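Local coordinates for protein putative hexulose 6 phosphate synthase (Salmonella typhimurium, PDB 3F4W) that adopts the closed eight-stranded parallel barrel of the HUMPS family and probably works as an enzyme of that kind, at residues D129-H134 with R158-A163; L10-A15 with I37-N42; T172-A177 with S204-Q209; M19-D24 with A194-E199. All coordinates share one frame; numbering follows the deposited sequence.

Interaction 1: D129-H134 with R158-A163; sequences DMLAVH and RKARIA
Four backbone hydrogen bonds zip the parallel strand 130-134 to strand 161-165. Arg-161 N to Asp-129 O, at 2.9 Å, starts the ladder. The straightest bond, Leu-131 N to Arg-161 O (168° at the hydrogen), arrives nearly along the C=O axis. Ala-163 N then binds Leu-131 O at 2.8 Å in the carbonyl plane, whereas Val-133 N meets Ala-163 O from above that plane, 31° out of it. Two side-chain pairs pack closely on one face. Ala-132 CB and Ala-163 CB touch at 3.8 Å, with Val-183 of the next strand against Ala-163. Met-130 and Arg-161, each with CG anti to its backbone N and an extended chain, run side by side in the same direction, SD of Met-130 3.6 Å from CD of Arg-161. The Met-130 methyl CE lies over one face of the guanidinium, whose NH1 makes a weak hydrogen bond to Tyr-80 OH. The strands are sixth and seventh in a TIM barrel, joined by a beta-alpha-beta crossover that includes helices 137-141 and 147-156, the latter on the other face, where Met-153 touches both Leu-131 and Ile-162. There Leu-131 CD1 also reaches Ala-160 CB, at 3.7 Å. The solvent side lies at exposed Asp-129 and Lys-159. The CB of Asp-129 points away from the other strand; its carboxylate turns back without touching, OD1 staying 5.1 Å from Arg-161 N.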
loop_
_atom_site.group_PDB
_atom_site.type_symbol
_atom_site.label_atom_id
_atom_site.label_comp_id
_atom_site.label_asym_id
_atom_site.label_seq_id
_atom_site.Cartn_x
_atom_site.Cartn_y
_atom_site.Cartn_z
ATOM N N ASP A 129 -6.317 8.764 16.050
ATOM C CA ASP A 129 -6.304 8.387 17.453
ATOM C C ASP A 129 -5.028 7.631 17.810
ATOM O O ASP A 129 -4.654 7.539 18.979
ATOM C CB ASP A 129 -7.504 7.470 17.707
ATOM C CG ASP A 129 -8.122 7.682 19.061
ATOM O OD1 ASP A 129 -7.389 8.063 19.995
ATOM O OD2 ASP A 129 -9.346 7.468 19.191
ATOM N N MET A 130 -4.376 7.075 16.796
ATOM C CA MET A 130 -3.201 6.241 17.005
ATOM C C MET A 130 -2.242 6.399 15.840
ATOM O O MET A 130 -2.622 6.199 14.684
ATOM C CB MET A 130 -3.616 4.779 17.142
ATOM C CG MET A 130 -2.478 3.821 17.446
ATOM S SD MET A 130 -3.105 2.259 18.095
ATOM C CE MET A 130 -1.572 1.372 18.368
ATOM N N LEU A 131 -1.000 6.754 16.147
ATOM C CA LEU A 131 -0.009 7.046 15.123
ATOM C C LEU A 131 1.231 6.202 15.362
ATOM O O LEU A 131 1.631 5.983 16.504
ATOM C CB LEU A 131 0.374 8.529 15.154
ATOM C CG LEU A 131 -0.763 9.549 15.266
ATOM C CD1 LEU A 131 -0.216 10.945 15.559
ATOM C CD2 LEU A 131 -1.637 9.548 14.009
ATOM N N ALA A 132 1.843 5.743 14.282
ATOM C CA ALA A 132 3.044 4.933 14.382
ATOM C C ALA A 132 4.169 5.649 13.672
ATOM O O ALA A 132 4.067 5.925 12.477
ATOM C CB ALA A 132 2.814 3.568 13.749
ATOM N N VAL A 133 5.237 5.968 14.392
ATOM C CA VAL A 133 6.428 6.450 13.715
ATOM C C VAL A 133 7.121 5.214 13.169
ATOM O O VAL A 133 7.174 4.178 13.833
ATOM C CB VAL A 133 7.375 7.266 14.637
ATOM C CG1 VAL A 133 6.637 7.754 15.875
ATOM C CG2 VAL A 133 8.602 6.461 15.010
ATOM N N HIS A 134 7.624 5.313 11.947
ATOM C CA HIS A 134 8.105 4.140 11.242
ATOM C C HIS A 134 9.211 4.472 10.252
ATOM O O HIS A 134 8.992 5.179 9.272
ATOM C CB HIS A 134 6.937 3.473 10.510
ATOM C CG HIS A 134 7.260 2.122 9.957
ATOM N ND1 HIS A 134 6.429 1.462 9.079
ATOM C CD2 HIS A 134 8.326 1.309 10.151
ATOM C CE1 HIS A 134 6.964 0.295 8.763
ATOM N NE2 HIS A 134 8.116 0.180 9.398
ATOM N N ARG A 158 -0.687 15.256 21.045
ATOM C CA ARG A 158 -1.528 15.732 22.139
ATOM C C ARG A 158 -2.218 14.589 22.874
ATOM O O ARG A 158 -2.127 14.481 24.096
ATOM C CB ARG A 158 -2.580 16.716 21.622
ATOM C CG ARG A 158 -2.011 18.041 21.153
ATOM C CD ARG A 158 -3.122 18.977 20.704
ATOM N NE ARG A 158 -2.605 20.179 20.058
ATOM C CZ ARG A 158 -3.371 21.132 19.534
ATOM N NH1 ARG A 158 -4.693 21.021 19.583
ATOM N NH2 ARG A 158 -2.815 22.193 18.962
ATOM N N LYS A 159 -2.908 13.739 22.122
ATOM C CA LYS A 159 -3.697 12.662 22.710
ATOM C C LYS A 159 -3.380 11.304 22.098
ATOM O O LYS A 159 -3.570 10.271 22.739
ATOM C CB LYS A 159 -5.192 12.948 22.549
ATOM C CG LYS A 159 -5.718 14.067 23.431
ATOM C CD LYS A 159 -7.230 14.191 23.302
ATOM C CE LYS A 159 -7.793 15.216 24.275
ATOM N NZ LYS A 159 -9.275 15.333 24.162
ATOM N N ALA A 160 -2.899 11.310 20.859
ATOM C CA ALA A 160 -2.685 10.074 20.114
ATOM C C ALA A 160 -1.897 9.015 20.885
ATOM O O ALA A 160 -0.905 9.315 21.546
ATOM C CB ALA A 160 -2.006 10.369 18.777
ATOM N N ARG A 161 -2.371 7.777 20.800
ATOM C CA ARG A 161 -1.603 6.611 21.210
ATOM C C ARG A 161 -0.459 6.504 20.207
ATOM O O ARG A 161 -0.632 6.851 19.039
ATOM C CB ARG A 161 -2.499 5.376 21.137
ATOM C CG ARG A 161 -1.967 4.131 21.819
ATOM C CD ARG A 161 -2.950 2.969 21.658
ATOM N NE ARG A 161 -2.447 1.740 22.267
ATOM C CZ ARG A 161 -2.936 0.527 22.030
ATOM N NH1 ARG A 161 -3.949 0.357 21.187
ATOM N NH2 ARG A 161 -2.404 -0.523 22.636
ATOM N N ILE A 162 0.709 6.047 20.648
ATOM C CA ILE A 162 1.889 6.058 19.781
ATOM C C ILE A 162 2.563 4.696 19.667
ATOM O O ILE A 162 2.812 4.030 20.670
ATOM C CB ILE A 162 2.945 7.071 20.270
ATOM C CG1 ILE A 162 2.341 8.473 20.387
ATOM C CG2 ILE A 162 4.155 7.076 19.339
ATOM C CD1 ILE A 162 1.849 9.049 19.074
ATOM N N ALA A 163 2.863 4.298 18.432
ATOM C CA ALA A 163 3.635 3.090 18.170
ATOM C C ALA A 163 4.952 3.459 17.499
ATOM O O ALA A 163 5.083 4.540 16.925
ATOM C CB ALA A 163 2.839 2.122 17.295
#

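Interaction 2: L10-A15 with I37-N42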
loop_
_atom_site.group_PDB
_atom_site.type_symbol
_atom_site.label_atom_id
_atom_site.label_comp_id
_atom_site.label_asym_id
_atom_site.label_seq_id
_atom_site.Cartn_x
_atom_site.Cartn_y
_atom_site.Cartn_z
ATOM N N LEU A 10 7.112 -14.039 5.611
ATOM C CA LEU A 10 6.740 -15.439 5.787
ATOM C C LEU A 10 5.516 -15.787 4.954
ATOM O O LEU A 10 4.690 -14.926 4.657
ATOM C CB LEU A 10 6.448 -15.740 7.261
ATOM C CG LEU A 10 7.593 -15.642 8.268
ATOM C CD1 LEU A 10 7.110 -16.063 9.650
ATOM C CD2 LEU A 10 8.765 -16.503 7.822
ATOM N N THR A 11 5.404 -17.058 4.578
ATOM C CA THR A 11 4.179 -17.564 3.979
ATOM C C THR A 11 3.223 -17.901 5.114
ATOM O O THR A 11 3.638 -17.983 6.269
ATOM C CB THR A 11 4.440 -18.836 3.168
ATOM O OG1 THR A 11 4.821 -19.895 4.055
ATOM C CG2 THR A 11 5.551 -18.603 2.155
ATOM N N LEU A 12 1.949 -18.102 4.797
ATOM C CA LEU A 12 0.972 -18.432 5.833
ATOM C C LEU A 12 1.331 -19.708 6.606
ATOM O O LEU A 12 1.273 -19.721 7.834
ATOM C CB LEU A 12 -0.447 -18.519 5.260
ATOM C CG LEU A 12 -1.539 -18.818 6.290
ATOM C CD1 LEU A 12 -1.459 -17.860 7.475
ATOM C CD2 LEU A 12 -2.913 -18.768 5.645
ATOM N N PRO A 13 1.702 -20.788 5.894
ATOM C CA PRO A 13 2.107 -21.995 6.625
ATOM C C PRO A 13 3.338 -21.752 7.500
ATOM O O PRO A 13 3.429 -22.288 8.607
ATOM C CB PRO A 13 2.429 -22.992 5.506
ATOM C CG PRO A 13 1.633 -22.514 4.337
ATOM C CD PRO A 13 1.636 -21.019 4.440
ATOM N N GLU A 14 4.272 -20.947 7.006
ATOM C CA GLU A 14 5.458 -20.608 7.783
ATOM C C GLU A 14 5.097 -19.796 9.024
ATOM O O GLU A 14 5.671 -19.996 10.092
ATOM C CB GLU A 14 6.461 -19.835 6.928
ATOM C CG GLU A 14 7.181 -20.688 5.901
ATOM C CD GLU A 14 8.104 -19.872 5.010
ATOM O OE1 GLU A 14 7.900 -18.643 4.901
ATOM O OE2 GLU A 14 9.033 -20.460 4.422
ATOM N N ALA A 15 4.142 -18.882 8.875
ATOM C CA ALA A 15 3.727 -18.013 9.973
ATOM C C ALA A 15 2.981 -18.784 11.056
ATOM O O ALA A 15 3.149 -18.519 12.246
ATOM C CB ALA A 15 2.864 -16.872 9.449
ATOM N N ILE A 37 -0.192 -9.163 0.759
ATOM C CA ILE A 37 -0.197 -9.201 -0.698
ATOM C C ILE A 37 -0.020 -10.630 -1.205
ATOM O O ILE A 37 -0.616 -11.030 -2.209
ATOM C CB ILE A 37 0.914 -8.310 -1.278
ATOM C CG1 ILE A 37 0.663 -6.846 -0.904
ATOM C CG2 ILE A 37 1.010 -8.484 -2.782
ATOM C CD1 ILE A 37 -0.674 -6.312 -1.369
ATOM N N ARG A 38 0.797 -11.396 -0.494
ATOM C CA ARG A 38 1.059 -12.785 -0.845
ATOM C C ARG A 38 -0.196 -13.637 -0.715
ATOM O O ARG A 38 -0.617 -14.302 -1.664
ATOM C CB ARG A 38 2.146 -13.340 0.072
ATOM C CG ARG A 38 2.659 -14.711 -0.293
ATOM C CD ARG A 38 3.881 -15.027 0.554
ATOM N NE ARG A 38 4.933 -15.645 -0.243
ATOM C CZ ARG A 38 6.230 -15.444 -0.043
ATOM N NH1 ARG A 38 6.635 -14.630 0.923
ATOM N NH2 ARG A 38 7.119 -16.049 -0.819
ATOM N N GLU A 39 -0.797 -13.594 0.468
ATOM C CA GLU A 39 -1.817 -14.556 0.858
ATOM C C GLU A 39 -3.236 -14.010 0.737
ATOM O O GLU A 39 -4.196 -14.771 0.598
ATOM C CB GLU A 39 -1.555 -15.016 2.299
ATOM C CG GLU A 39 -2.597 -15.964 2.866
ATOM C CD GLU A 39 -2.656 -17.284 2.124
ATOM O OE1 GLU A 39 -1.635 -17.679 1.519
ATOM O OE2 GLU A 39 -3.724 -17.928 2.156
ATOM N N GLY A 40 -3.368 -12.692 0.795
ATOM C CA GLY A 40 -4.676 -12.074 0.843
ATOM C C GLY A 40 -5.292 -12.139 2.227
ATOM O O GLY A 40 -4.646 -12.538 3.202
ATOM N N VAL A 41 -6.558 -11.747 2.305
ATOM C CA VAL A 41 -7.272 -11.651 3.573
ATOM C C VAL A 41 -7.336 -12.981 4.336
ATOM O O VAL A 41 -7.554 -13.006 5.549
ATOM C CB VAL A 41 -8.690 -11.083 3.344
ATOM C CG1 VAL A 41 -9.701 -11.767 4.235
ATOM C CG2 VAL A 41 -8.692 -9.575 3.549
ATOM N N ASN A 42 -7.132 -14.087 3.633
ATOM C CA ASN A 42 -7.124 -15.385 4.293
ATOM C C ASN A 42 -6.079 -15.471 5.405
ATOM O O ASN A 42 -6.243 -16.224 6.363
ATOM C CB ASN A 42 -6.909 -16.509 3.287
ATOM C CG ASN A 42 -6.932 -17.869 3.942
ATOM O OD1 ASN A 42 -5.965 -18.626 3.864
ATOM N ND2 ASN A 42 -8.029 -18.176 4.621
HETATM O O HOH W 1 5.132 -12.866 3.070
HETATM O O HOH W 2 0.848 -17.678 2.080
#
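The start of helix 12-22 faces the end of helix 33-39, the nearest alpha carbons being CA of Leu-12 and CA of Glu-39 at 6.9 Å, and Gly-40 turns the second segment out of its helix with a positive phi of 79°. Leu-12 supplies the largest apolar element. Its CG is anti to the backbone N, and its side chain crosses that of Glu-39 obliquely, bringing CD2 of Leu-12 to 3.7 Å from OE2 of Glu-39. Beside it, Thr-11 places its methyl CG2 centrally over one face of the Arg-38 guanidinium, 3.8 Å above the plane. The Thr-11 hydroxyl is left for the helix start, where Thr-11 and Glu-14 form a capping box: Glu-14 N donates to Thr-11 OG1 at 3.2 Å, and Thr-11 N donates to Glu-14 OE1 at 3.0 Å. Both helices belong to the outer helical layer of the TIM barrel, helix 33-39 following strand 28-31 in the chain. No direct hydrogen bond joins the segments; two waters do this work. One sits at the edge of the guanidinium, in its plane, accepting from Arg-38 NH1 and donating to Leu-10 O at 2.6 Å. The other accepts from Leu-12 N at the helix start and donates to Glu-39 OE1 at 2.5 Å. Phe-35 packs on Leu-12, and Arg-38 packs on Phe-68 of the second subunit.

Interaction 3: T172-A177 with S204-Q209; sequences TVKDYA and SQVLLQ
Helix 173-177 and the 204-209 part of helix 196-209 run nearly alongside each other, their axes 9.5 Å apart at closest approach and inclined by 27°. That spacing is bridged by four small or branched apolar side chains, two from each side. Val-206 is the main bump. With CG1 anti to its backbone N (chi1 173°), it pushes that methyl into the shallow hollow between Lys-174 and Ala-177, where CG1 of Val-206 comes to 3.8 Å from CA of Lys-174 and 4.0 Å from CB of Ala-177. Its second methyl takes a different partner: Val-206 CG2 meets Val-173 CG1 at 3.8 Å, the two valines approaching tip to tip. Val-173 puts CG1 in the crowded position between its backbone N and carbonyl carbon, which leaves CG2 anti to the N and aimed at Leu-207. There CD2 of Leu-207 lies 3.7 Å from CG2 of Val-173 and 4.3 Å from CB of Ala-177, so this one methyl fits between two residues a helical turn apart. Lys-174 contributes its CA and CB to the wall of the hollow while its extended chain leads the ammonium away. These helices belong to the outer layer of the TIM barrel, the second being its last helix; beneath, Leu-207 also packs on Leu-3 of strand 2-7 and thereby links the helix pair to the barrel wall. No hydrogen bond crosses between the segments, so their cohesion comes from van der Waals and hydrophobic contact, and depends on the fit of methyl groups.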
loop_
_atom_site.group_PDB
_atom_site.type_symbol
_atom_site.label_atom_id
_atom_site.label_comp_id
_atom_site.label_asym_id
_atom_site.label_seq_id
_atom_site.Cartn_x
_atom_site.Cartn_y
_atom_site.Cartn_z
ATOM N N THR A 172 18.438 -2.731 21.306
ATOM C CA THR A 172 18.084 -1.312 21.282
ATOM C C THR A 172 16.717 -0.996 21.884
ATOM O O THR A 172 16.356 0.172 22.023
ATOM C CB THR A 172 18.078 -0.776 19.846
ATOM O OG1 THR A 172 17.150 -1.540 19.064
ATOM C CG2 THR A 172 19.467 -0.887 19.234
ATOM N N VAL A 173 15.953 -2.026 22.229
ATOM C CA VAL A 173 14.585 -1.820 22.693
ATOM C C VAL A 173 14.503 -0.909 23.922
ATOM O O VAL A 173 13.554 -0.136 24.069
ATOM C CB VAL A 173 13.860 -3.161 22.967
ATOM C CG1 VAL A 173 14.630 -3.995 23.985
ATOM C CG2 VAL A 173 12.431 -2.908 23.432
ATOM N N LYS A 174 15.499 -0.977 24.799
ATOM C CA LYS A 174 15.469 -0.139 25.995
ATOM C C LYS A 174 15.482 1.359 25.673
ATOM O O LYS A 174 14.789 2.146 26.319
ATOM C CB LYS A 174 16.609 -0.491 26.951
ATOM C CG LYS A 174 16.477 0.176 28.312
ATOM C CD LYS A 174 17.747 0.017 29.127
ATOM C CE LYS A 174 17.676 0.805 30.420
ATOM N NZ LYS A 174 18.985 0.796 31.134
ATOM N N ASP A 175 16.273 1.753 24.680
ATOM C CA ASP A 175 16.313 3.149 24.244
ATOM C C ASP A 175 14.906 3.663 23.971
ATOM O O ASP A 175 14.561 4.788 24.328
ATOM C CB ASP A 175 17.155 3.298 22.975
ATOM C CG ASP A 175 18.609 2.918 23.187
ATOM O OD1 ASP A 175 19.333 2.733 22.185
ATOM O OD2 ASP A 175 19.028 2.805 24.358
ATOM N N TYR A 176 14.097 2.827 23.333
ATOM C CA TYR A 176 12.750 3.209 22.928
ATOM C C TYR A 176 11.760 3.129 24.075
ATOM O O TYR A 176 10.912 4.006 24.230
ATOM C CB TYR A 176 12.286 2.342 21.754
ATOM C CG TYR A 176 13.079 2.620 20.500
ATOM C CD1 TYR A 176 12.699 3.635 19.627
ATOM C CD2 TYR A 176 14.226 1.895 20.207
ATOM C CE1 TYR A 176 13.432 3.907 18.487
ATOM C CE2 TYR A 176 14.966 2.160 19.071
ATOM C CZ TYR A 176 14.564 3.168 18.214
ATOM O OH TYR A 176 15.300 3.436 17.084
ATOM N N ALA A 177 11.871 2.074 24.875
ATOM C CA ALA A 177 10.960 1.863 25.989
ATOM C C ALA A 177 11.017 3.036 26.959
ATOM O O ALA A 177 9.988 3.487 27.464
ATOM C CB ALA A 177 11.292 0.561 26.706
ATOM N N SER A 204 10.158 -8.453 25.289
ATOM C CA SER A 204 8.942 -8.269 26.071
ATOM C C SER A 204 9.279 -8.005 27.534
ATOM O O SER A 204 8.523 -7.349 28.242
ATOM C CB SER A 204 8.031 -9.489 25.947
ATOM O OG SER A 204 8.668 -10.641 26.467
ATOM N N GLN A 205 10.425 -8.520 27.973
ATOM C CA GLN A 205 10.916 -8.290 29.330
ATOM C C GLN A 205 11.210 -6.814 29.560
ATOM O O GLN A 205 10.863 -6.250 30.600
ATOM C CB GLN A 205 12.184 -9.113 29.578
ATOM C CG GLN A 205 12.769 -8.973 30.975
ATOM C CD GLN A 205 13.915 -9.935 31.214
ATOM O OE1 GLN A 205 14.163 -10.830 30.410
ATOM N NE2 GLN A 205 14.619 -9.757 32.319
ATOM N N VAL A 206 11.854 -6.185 28.584
ATOM C CA VAL A 206 12.177 -4.768 28.689
ATOM C C VAL A 206 10.907 -3.932 28.726
ATOM O O VAL A 206 10.791 -3.004 29.529
ATOM C CB VAL A 206 13.080 -4.304 27.538
ATOM C CG1 VAL A 206 13.268 -2.794 27.583
ATOM C CG2 VAL A 206 14.422 -5.018 27.607
ATOM N N LEU A 207 9.950 -4.267 27.867
ATOM C CA LEU A 207 8.689 -3.535 27.823
ATOM C C LEU A 207 7.939 -3.637 29.150
ATOM O O LEU A 207 7.304 -2.677 29.589
ATOM C CB LEU A 207 7.809 -4.034 26.675
ATOM C CG LEU A 207 8.453 -4.023 25.286
ATOM C CD1 LEU A 207 7.442 -4.392 24.216
ATOM C CD2 LEU A 207 9.066 -2.661 24.994
ATOM N N LEU A 208 8.017 -4.802 29.787
ATOM C CA LEU A 208 7.373 -4.997 31.083
ATOM C C LEU A 208 8.131 -4.294 32.205
ATOM O O LEU A 208 7.535 -3.868 33.195
ATOM C CB LEU A 208 7.235 -6.487 31.405
ATOM C CG LEU A 208 6.157 -7.242 30.633
ATOM C CD1 LEU A 208 6.148 -8.703 31.042
ATOM C CD2 LEU A 208 4.796 -6.606 30.875
ATOM N N GLN A 209 9.446 -4.183 32.049
ATOM C CA GLN A 209 10.287 -3.577 33.076
ATOM C C GLN A 209 10.109 -2.063 33.110
ATOM O O GLN A 209 10.562 -1.393 34.037
ATOM C CB GLN A 209 11.757 -3.967 32.874
ATOM C CG GLN A 209 12.059 -5.407 33.293
ATOM C CD GLN A 209 13.475 -5.847 32.971
ATOM O OE1 GLN A 209 14.137 -5.263 32.112
ATOM N NE2 GLN A 209 13.946 -6.888 33.661
#

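Interaction 4: M19-D24 with A194-E199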
loop_
_atom_site.group_PDB
_atom_site.type_symbol
_atom_site.label_atom_id
_atom_site.label_comp_id
_atom_site.label_asym_id
_atom_site.label_seq_id
_atom_site.Cartn_x
_atom_site.Cartn_y
_atom_site.Cartn_z
ATOM N N MET A 19 4.541 -18.686 14.797
ATOM C CA MET A 19 3.823 -18.036 15.891
ATOM C C MET A 19 3.779 -18.887 17.160
ATOM O O MET A 19 3.798 -18.356 18.269
ATOM C CB MET A 19 2.409 -17.635 15.465
ATOM C CG MET A 19 2.347 -16.347 14.646
ATOM S SD MET A 19 3.277 -14.973 15.364
ATOM C CE MET A 19 2.596 -14.881 17.019
ATOM N N ASP A 20 3.721 -20.204 16.997
ATOM C CA ASP A 20 3.692 -21.102 18.150
ATOM C C ASP A 20 4.936 -20.946 19.021
ATOM O O ASP A 20 4.925 -21.289 20.203
ATOM C CB ASP A 20 3.537 -22.557 17.702
ATOM C CG ASP A 20 2.123 -22.883 17.273
ATOM O OD1 ASP A 20 1.939 -23.845 16.495
ATOM O OD2 ASP A 20 1.195 -22.172 17.713
ATOM N N LYS A 21 6.003 -20.416 18.435
ATOM C CA LYS A 21 7.262 -20.255 19.150
ATOM C C LYS A 21 7.281 -19.030 20.060
ATOM O O LYS A 21 8.028 -18.992 21.034
ATOM C CB LYS A 21 8.429 -20.151 18.164
ATOM C CG LYS A 21 8.728 -21.405 17.365
ATOM C CD LYS A 21 10.005 -21.192 16.560
ATOM C CE LYS A 21 10.557 -22.489 15.999
ATOM N NZ LYS A 21 9.829 -22.912 14.780
ATOM N N VAL A 22 6.470 -18.024 19.741
ATOM C CA VAL A 22 6.604 -16.717 20.380
ATOM C C VAL A 22 5.297 -16.110 20.894
ATOM O O VAL A 22 5.319 -15.133 21.644
ATOM C CB VAL A 22 7.253 -15.703 19.416
ATOM C CG1 VAL A 22 8.675 -16.120 19.084
ATOM C CG2 VAL A 22 6.424 -15.576 18.143
ATOM N N VAL A 23 4.168 -16.688 20.503
ATOM C CA VAL A 23 2.877 -16.037 20.715
ATOM C C VAL A 23 2.592 -15.613 22.160
ATOM O O VAL A 23 1.918 -14.607 22.387
ATOM C CB VAL A 23 1.706 -16.886 20.178
ATOM C CG1 VAL A 23 1.515 -18.135 21.027
ATOM C CG2 VAL A 23 0.430 -16.050 20.145
ATOM N N ASP A 24 3.101 -16.366 23.133
ATOM C CA ASP A 24 2.823 -16.073 24.542
ATOM C C ASP A 24 3.461 -14.768 25.029
ATOM O O ASP A 24 3.031 -14.198 26.034
ATOM C CB ASP A 24 3.260 -17.238 25.440
ATOM C CG ASP A 24 2.322 -18.436 25.346
ATOM O OD1 ASP A 24 1.215 -18.288 24.792
ATOM O OD2 ASP A 24 2.693 -19.525 25.829
ATOM N N ALA A 194 18.003 -16.704 15.589
ATOM C CA ALA A 194 18.343 -18.113 15.731
ATOM C C ALA A 194 17.445 -18.727 16.801
ATOM O O ALA A 194 16.985 -19.863 16.679
ATOM C CB ALA A 194 19.806 -18.269 16.101
ATOM N N ASP A 195 17.187 -17.948 17.847
ATOM C CA ASP A 195 16.305 -18.357 18.933
ATOM C C ASP A 195 15.185 -17.332 19.092
ATOM O O ASP A 195 15.273 -16.430 19.926
ATOM C CB ASP A 195 17.107 -18.483 20.229
ATOM C CG ASP A 195 16.254 -18.894 21.415
ATOM O OD1 ASP A 195 16.785 -18.878 22.545
ATOM O OD2 ASP A 195 15.063 -19.227 21.228
ATOM N N PRO A 196 14.129 -17.456 18.276
ATOM C CA PRO A 196 13.040 -16.473 18.272
ATOM C C PRO A 196 12.386 -16.315 19.640
ATOM O O PRO A 196 12.102 -15.194 20.054
ATOM C CB PRO A 196 12.037 -17.066 17.278
ATOM C CG PRO A 196 12.849 -17.939 16.395
ATOM C CD PRO A 196 13.940 -18.499 17.253
ATOM N N ALA A 197 12.141 -17.428 20.325
ATOM C CA ALA A 197 11.516 -17.388 21.639
ATOM C C ALA A 197 12.373 -16.582 22.611
ATOM O O ALA A 197 11.854 -15.803 23.411
ATOM C CB ALA A 197 11.291 -18.802 22.163
ATOM N N GLY A 198 13.685 -16.775 22.534
ATOM C CA GLY A 198 14.619 -16.060 23.383
ATOM C C GLY A 198 14.609 -14.569 23.104
ATOM O O GLY A 198 14.548 -13.762 24.027
ATOM N N GLU A 199 14.664 -14.203 21.827
ATOM C CA GLU A 199 14.632 -12.797 21.440
ATOM C C GLU A 199 13.307 -12.161 21.838
ATOM O O GLU A 199 13.273 -11.028 22.317
ATOM C CB GLU A 199 14.872 -12.635 19.935
ATOM C CG GLU A 199 14.780 -11.192 19.436
ATOM C CD GLU A 199 15.917 -10.314 19.938
ATOM O OE1 GLU A 199 16.073 -9.180 19.428
ATOM O OE2 GLU A 199 16.663 -10.760 20.838
#
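Val-22, in the weakly bonded final part of helix 12-22, meets the beginning of helix 196-209; these are the first and last helices of the TIM barrel, neighbours in its outer layer. The backbones approach closely, CA of Val-22 lying 5.1 Å from CA of Ala-197. Val-22 CG1, anti to its own carbonyl carbon (chi1 -64°), rests against the first turn of the partner helix, 3.7 Å from Pro-196 O and 3.9 Å from Pro-196 CB. In the other direction the methyl CB of Ala-197 abuts Lys-21 O at 3.5 Å. Lys-21 adds only a loose contact, its aliphatic CD being 4.3 Å from Pro-196 CG, before the chain bends away at its end. One shell outward, Met-19 O accepts from both Val-22 N and Val-23 N, the latter at 2.8 Å, and so holds the turn that presents Val-22. Leu-5 of strand 2-7 supports Val-22 from the barrel side. On the partner side, Glu-199 turns away to bond Ser-170 OG, and Asp-195 is the N-cap of the helix: Gly-198 N donates to its OD2 at 3.1 Å, approaching from 68° above the carboxylate plane.

In the fold
From the N terminus, interaction 2 opens first at 10-15 and closes at 37-42, a short loop tying the first helix of the barrel to the next. Before it closes, interaction 4 opens at 19-24 on the same helix 12-22, so these two cross. Interaction 4 closes only at 194-199, joining the first and last helices and completing the ring. Interaction 1 lies wholly within that long span and links two neighbouring strands, on the far side of the chain's centre from interactions 2 and 4. Interaction 3 opens at 172-177 and closes at 204-209, tying helix 173-177 to the last helix and crossing interaction 4; the two share helix 196-209, their nearest atoms about 5 Å apart.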